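Long-range contacts in pyruvate kinase 1 (Trypanosoma brucei brucei, PDB 4KCW), which catalyses the transfer of the phosphoryl group of phosphoenolpyruvate to ADP, yielding pyruvate and ATP in the last step of glycolysis: residues I259-G264 with K291-A296; F210-R215 with I237-N242. All coordinates share one frame; numbering follows the deposited sequence.

Interaction 1 of 2, residues I259-G264 with K291-A296; sequences IMVARG and KPVICA. With OXL (oxalate ion), chain E.
Ala296 meets Met260 through its methyl group, with CB 3.7 Å from Met260 SD, and meets Arg263 through its carbonyl oxygen. The sulfur reaches the methyl because Met260 CG stands anti to the backbone N (chi1 -178°), which carries the side chain along its strand toward Ala296. The oxygen of Ala296 accepts a bond from Arg263 NE at 3.1 Å, with the donor lying well above the carbonyl plane, and a weak second one from Arg263 N. Cys295 SG sits over one face of the same guanidinium, offset toward its rim, while the terminal nitrogens are engaged elsewhere: NH2 in a salt bridge with Asp316 and NH1 with Gln279. Strands 259-262 and 293-296 run parallel, their axes 15° apart, as neighbours in the eight-stranded TIM barrel of the pyruvate kinase fold. Met260, Ile294 and Ala296 share one sheet face, where all three also touch Met329 of the next strand; Ile259 and Val293 share the other, against Cys286 of helix 275-289. At this outer layer Ile259 CB packs 4.1 Å from Val293 CG2, the two side chains meeting at a slant. Both the N-H and the C=O of Ile259 turn to the neighbouring strand: its N donates to Pro292 O, and its O takes the N-H of Ile294, with Ile259 O 2.8 Å from Ile294 N. Ile294 O in turn accepts the N-H of Val261 at 2.9 Å (N to O), and Ile294 CB lies 4.1 Å from Met260 CG. At the strand's end, Ala262 is the N-cap of the helix beginning at Arg263, and Gly264 N donates to oxalate O4 at 2.8 Å.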
# COMPACT_ATOMS: atom_id res chain seq x y z
N ILE A 259 22.21 21.97 -1.09
CA ILE A 259 21.35 23.01 -1.62
C ILE A 259 20.78 23.79 -0.47
O ILE A 259 20.47 23.23 0.61
CB ILE A 259 20.17 22.39 -2.41
CG1 ILE A 259 20.67 21.72 -3.69
CG2 ILE A 259 19.10 23.44 -2.71
CD1 ILE A 259 21.37 22.67 -4.62
N MET A 260 20.73 25.11 -0.65
CA MET A 260 19.88 25.95 0.17
C MET A 260 18.72 26.50 -0.64
O MET A 260 18.92 27.00 -1.75
CB MET A 260 20.67 27.10 0.73
CG MET A 260 19.84 27.98 1.64
SD MET A 260 20.69 29.51 2.02
CE MET A 260 22.20 28.94 2.80
N VAL A 261 17.52 26.35 -0.11
CA VAL A 261 16.38 27.10 -0.60
C VAL A 261 16.41 28.48 0.00
O VAL A 261 16.08 28.66 1.18
CB VAL A 261 15.06 26.44 -0.22
CG1 VAL A 261 13.89 27.14 -0.91
CG2 VAL A 261 15.09 24.97 -0.55
N ALA A 262 16.88 29.43 -0.78
CA ALA A 262 17.08 30.79 -0.30
C ALA A 262 15.82 31.60 -0.52
O ALA A 262 15.70 32.30 -1.53
CB ALA A 262 18.26 31.43 -1.05
N ARG A 263 14.87 31.49 0.40
CA ARG A 263 13.51 31.92 0.12
C ARG A 263 13.38 33.42 -0.01
O ARG A 263 12.51 33.90 -0.73
CB ARG A 263 12.57 31.37 1.16
CG ARG A 263 12.59 29.84 1.18
CD ARG A 263 11.51 29.30 2.07
NE ARG A 263 11.66 29.85 3.39
CZ ARG A 263 10.83 29.60 4.38
NH1 ARG A 263 9.78 28.81 4.17
NH2 ARG A 263 11.02 30.17 5.56
N GLY A 264 14.35 34.14 0.56
CA GLY A 264 14.40 35.60 0.48
C GLY A 264 14.38 36.13 -0.95
O GLY A 264 13.35 36.68 -1.41
N LYS A 291 21.58 14.30 -0.37
CA LYS A 291 22.41 15.47 -0.24
C LYS A 291 21.72 16.45 0.67
O LYS A 291 20.51 16.64 0.56
CB LYS A 291 22.65 16.10 -1.60
CG LYS A 291 23.89 15.56 -2.28
CD LYS A 291 23.95 15.96 -3.75
CE LYS A 291 25.16 15.34 -4.44
NZ LYS A 291 25.35 15.88 -5.82
N PRO A 292 22.49 17.05 1.61
CA PRO A 292 21.96 18.00 2.58
C PRO A 292 21.23 19.17 1.93
O PRO A 292 21.65 19.70 0.89
CB PRO A 292 23.20 18.51 3.32
CG PRO A 292 24.36 18.05 2.52
CD PRO A 292 23.94 16.85 1.75
N VAL A 293 20.15 19.60 2.58
CA VAL A 293 19.42 20.71 2.12
C VAL A 293 18.99 21.60 3.30
O VAL A 293 18.67 21.12 4.41
CB VAL A 293 18.22 20.25 1.26
CG1 VAL A 293 17.28 19.38 2.09
CG2 VAL A 293 17.51 21.47 0.62
N ILE A 294 19.09 22.90 3.07
CA ILE A 294 18.89 23.89 4.09
C ILE A 294 17.74 24.75 3.66
O ILE A 294 17.73 25.26 2.54
CB ILE A 294 20.11 24.78 4.22
CG1 ILE A 294 21.36 23.94 4.47
CG2 ILE A 294 19.90 25.80 5.31
CD1 ILE A 294 22.61 24.79 4.59
N CYS A 295 16.73 24.83 4.50
CA CYS A 295 15.70 25.79 4.33
C CYS A 295 16.05 27.11 5.04
O CYS A 295 16.44 27.10 6.19
CB CYS A 295 14.40 25.24 4.86
SG CYS A 295 13.01 26.29 4.46
N ALA A 296 15.85 28.23 4.35
CA ALA A 296 16.34 29.53 4.83
C ALA A 296 15.35 30.70 4.66
O ALA A 296 14.57 30.74 3.70
CB ALA A 296 17.68 29.87 4.19
C1 OXL E . 19.44 34.35 1.01
C2 OXL E . 17.95 34.58 0.66
O1 OXL E . 19.76 33.58 1.97
O2 OXL E . 17.72 35.34 -0.31
O3 OXL E . 20.25 34.89 0.22
O4 OXL E . 17.06 33.96 1.33

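Interaction 2 of 2, residues F210-R215 with I237-N242; sequences FASFIR and ISKIEN. With MG (magnesium ion), chain C; OXL (oxalate ion), chain E.
Lys239 NZ is gripped from several directions: it donates to Ser212 OG at 3.1 Å and to oxalate O3 at 2.8 Å, and it forms a salt bridge with Asp84. A bend at chi3 (64°) turns the otherwise extended chain so that CD passes alongside Ser212 before the amine arrives at the oxalate. Ser212 OG is itself bonded to the carbonyl of Thr85. The two oxygens of Glu241 divide their work. OE1 binds the magnesium ion directly, whereas Glu241 OE2 accepts a hydrogen bond from a metal-bound water at 2.6 Å and a weak bond from Phe213 N. Glu241 OE2 also stands 3.6 Å above the centre of the Phe213 ring; with ring and carboxylate planes 27° apart, the two groups are stacked. Asn242, whose OD1 caps the next helix at Gly245 N, brings ND2 to the ring edge, 3.7 Å from Phe213 CD1. Deeper in the strands, Ala211 N donates to Ile237 O at 2.8 Å. Ala211 O accepts the N-H of Lys239, completing a parallel pairing beside which Phe210 CD1 rests 3.7 Å from Ile237 CB. On the other face, Ile214 CG1 packs on Ser238 CB. Oxalate O2 and O3, a second water and Asp265 complete the magnesium shell, an arrangement characteristic of the pyruvate kinase active site, built where the barrel strands end in loops.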
# COMPACT_ATOMS: atom_id res chain seq x y z
N PHE A 210 28.17 28.66 0.95
CA PHE A 210 26.82 28.88 0.42
C PHE A 210 26.89 29.82 -0.79
O PHE A 210 27.15 31.02 -0.64
CB PHE A 210 25.90 29.52 1.50
CG PHE A 210 25.78 28.72 2.78
CD1 PHE A 210 26.16 27.38 2.84
CD2 PHE A 210 25.23 29.31 3.92
CE1 PHE A 210 26.08 26.67 4.03
CE2 PHE A 210 25.09 28.58 5.10
CZ PHE A 210 25.51 27.25 5.15
N ALA A 211 26.73 29.29 -1.99
CA ALA A 211 27.00 30.08 -3.20
C ALA A 211 25.72 30.77 -3.68
O ALA A 211 24.77 30.10 -4.05
CB ALA A 211 27.59 29.20 -4.29
N SER A 212 25.67 32.09 -3.60
CA SER A 212 24.46 32.81 -3.93
C SER A 212 24.10 32.77 -5.44
O SER A 212 24.99 32.74 -6.30
CB SER A 212 24.55 34.24 -3.42
OG SER A 212 24.85 34.26 -2.04
N PHE A 213 22.81 32.65 -5.74
CA PHE A 213 22.29 32.87 -7.11
C PHE A 213 22.77 31.86 -8.15
O PHE A 213 22.77 32.15 -9.35
CB PHE A 213 22.59 34.31 -7.60
CG PHE A 213 21.79 35.37 -6.89
CD1 PHE A 213 20.42 35.52 -7.15
CD2 PHE A 213 22.39 36.19 -5.91
CE1 PHE A 213 19.68 36.48 -6.47
CE2 PHE A 213 21.64 37.12 -5.20
CZ PHE A 213 20.29 37.28 -5.49
N ILE A 214 23.16 30.68 -7.71
CA ILE A 214 23.52 29.65 -8.66
C ILE A 214 22.36 29.40 -9.61
O ILE A 214 21.25 29.08 -9.18
CB ILE A 214 23.89 28.35 -7.94
CG1 ILE A 214 25.20 28.54 -7.18
CG2 ILE A 214 24.00 27.22 -8.93
CD1 ILE A 214 26.37 28.98 -8.05
N ARG A 215 22.59 29.57 -10.90
CA ARG A 215 21.55 29.27 -11.87
C ARG A 215 21.86 28.12 -12.85
O ARG A 215 20.98 27.69 -13.60
CB ARG A 215 21.11 30.53 -12.62
CG ARG A 215 22.24 31.30 -13.28
CD ARG A 215 21.96 32.80 -13.21
NE ARG A 215 22.75 33.42 -12.14
CZ ARG A 215 23.76 34.25 -12.35
NH1 ARG A 215 24.04 34.68 -13.58
NH2 ARG A 215 24.47 34.68 -11.33
N ILE A 237 27.37 24.32 -1.17
CA ILE A 237 25.93 24.36 -1.10
C ILE A 237 25.44 25.48 -2.04
O ILE A 237 25.74 26.67 -1.82
CB ILE A 237 25.49 24.67 0.35
CG1 ILE A 237 26.32 23.86 1.35
CG2 ILE A 237 23.99 24.47 0.53
CD1 ILE A 237 26.02 22.39 1.32
N SER A 238 24.73 25.10 -3.11
CA SER A 238 24.21 26.10 -4.05
C SER A 238 22.92 26.70 -3.53
O SER A 238 21.99 25.98 -3.15
CB SER A 238 23.99 25.49 -5.43
OG SER A 238 25.17 24.90 -5.92
N LYS A 239 22.86 28.02 -3.52
CA LYS A 239 21.66 28.70 -3.11
C LYS A 239 20.73 28.86 -4.30
O LYS A 239 21.13 29.41 -5.32
CB LYS A 239 22.03 30.07 -2.54
CG LYS A 239 22.82 29.98 -1.26
CD LYS A 239 23.34 31.35 -0.83
CE LYS A 239 22.21 32.32 -0.52
NZ LYS A 239 22.73 33.57 0.11
N ILE A 240 19.53 28.27 -4.22
CA ILE A 240 18.50 28.46 -5.25
C ILE A 240 17.65 29.67 -4.91
O ILE A 240 17.07 29.76 -3.82
CB ILE A 240 17.57 27.24 -5.39
CG1 ILE A 240 18.38 25.96 -5.61
CG2 ILE A 240 16.58 27.45 -6.53
CD1 ILE A 240 19.31 26.04 -6.78
N GLU A 241 17.55 30.59 -5.85
CA GLU A 241 17.26 31.98 -5.53
C GLU A 241 16.54 32.67 -6.68
O GLU A 241 16.02 33.75 -6.51
CB GLU A 241 18.56 32.74 -5.21
CG GLU A 241 18.96 32.65 -3.77
CD GLU A 241 19.83 33.80 -3.32
OE1 GLU A 241 19.30 34.69 -2.62
OE2 GLU A 241 21.06 33.76 -3.56
N ASN A 242 16.52 32.04 -7.86
CA ASN A 242 15.77 32.60 -8.98
C ASN A 242 15.10 31.54 -9.85
O ASN A 242 15.26 30.33 -9.63
CB ASN A 242 16.66 33.48 -9.84
CG ASN A 242 17.96 32.79 -10.20
OD1 ASN A 242 17.96 31.62 -10.57
ND2 ASN A 242 19.08 33.45 -9.91
MG MG C . 19.84 36.09 -1.37
C1 OXL E . 19.44 34.35 1.01
C2 OXL E . 17.95 34.58 0.66
O1 OXL E . 19.76 33.58 1.97
O2 OXL E . 17.72 35.34 -0.31
O3 OXL E . 20.25 34.89 0.22
O4 OXL E . 17.06 33.96 1.33
O HOH W 1 19.45 30.62 -7.81
O HOH W 2 21.88 35.80 -2.21
O HOH W 3 20.04 37.45 0.01

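How the interactions relate
Interaction 2 closes before interaction 1 opens along the chain, and together they join four consecutive strands of the closed parallel barrel, 208-211, 235-240, 258-262 and 293-296. Their centres lie 9 Å apart. The seam between them is the pairing of strands 235-240 and 258-262, where the backbone of Met260 probably bonds to Ser238 and Ile240, while Ala262 packs against Glu241. Both contacts reach the same oxalate, to which Asp265 and Thr297 add further bonds. Oxalate resembles enolpyruvate, so the adjoining strand ends probably shape one substrate and metal site.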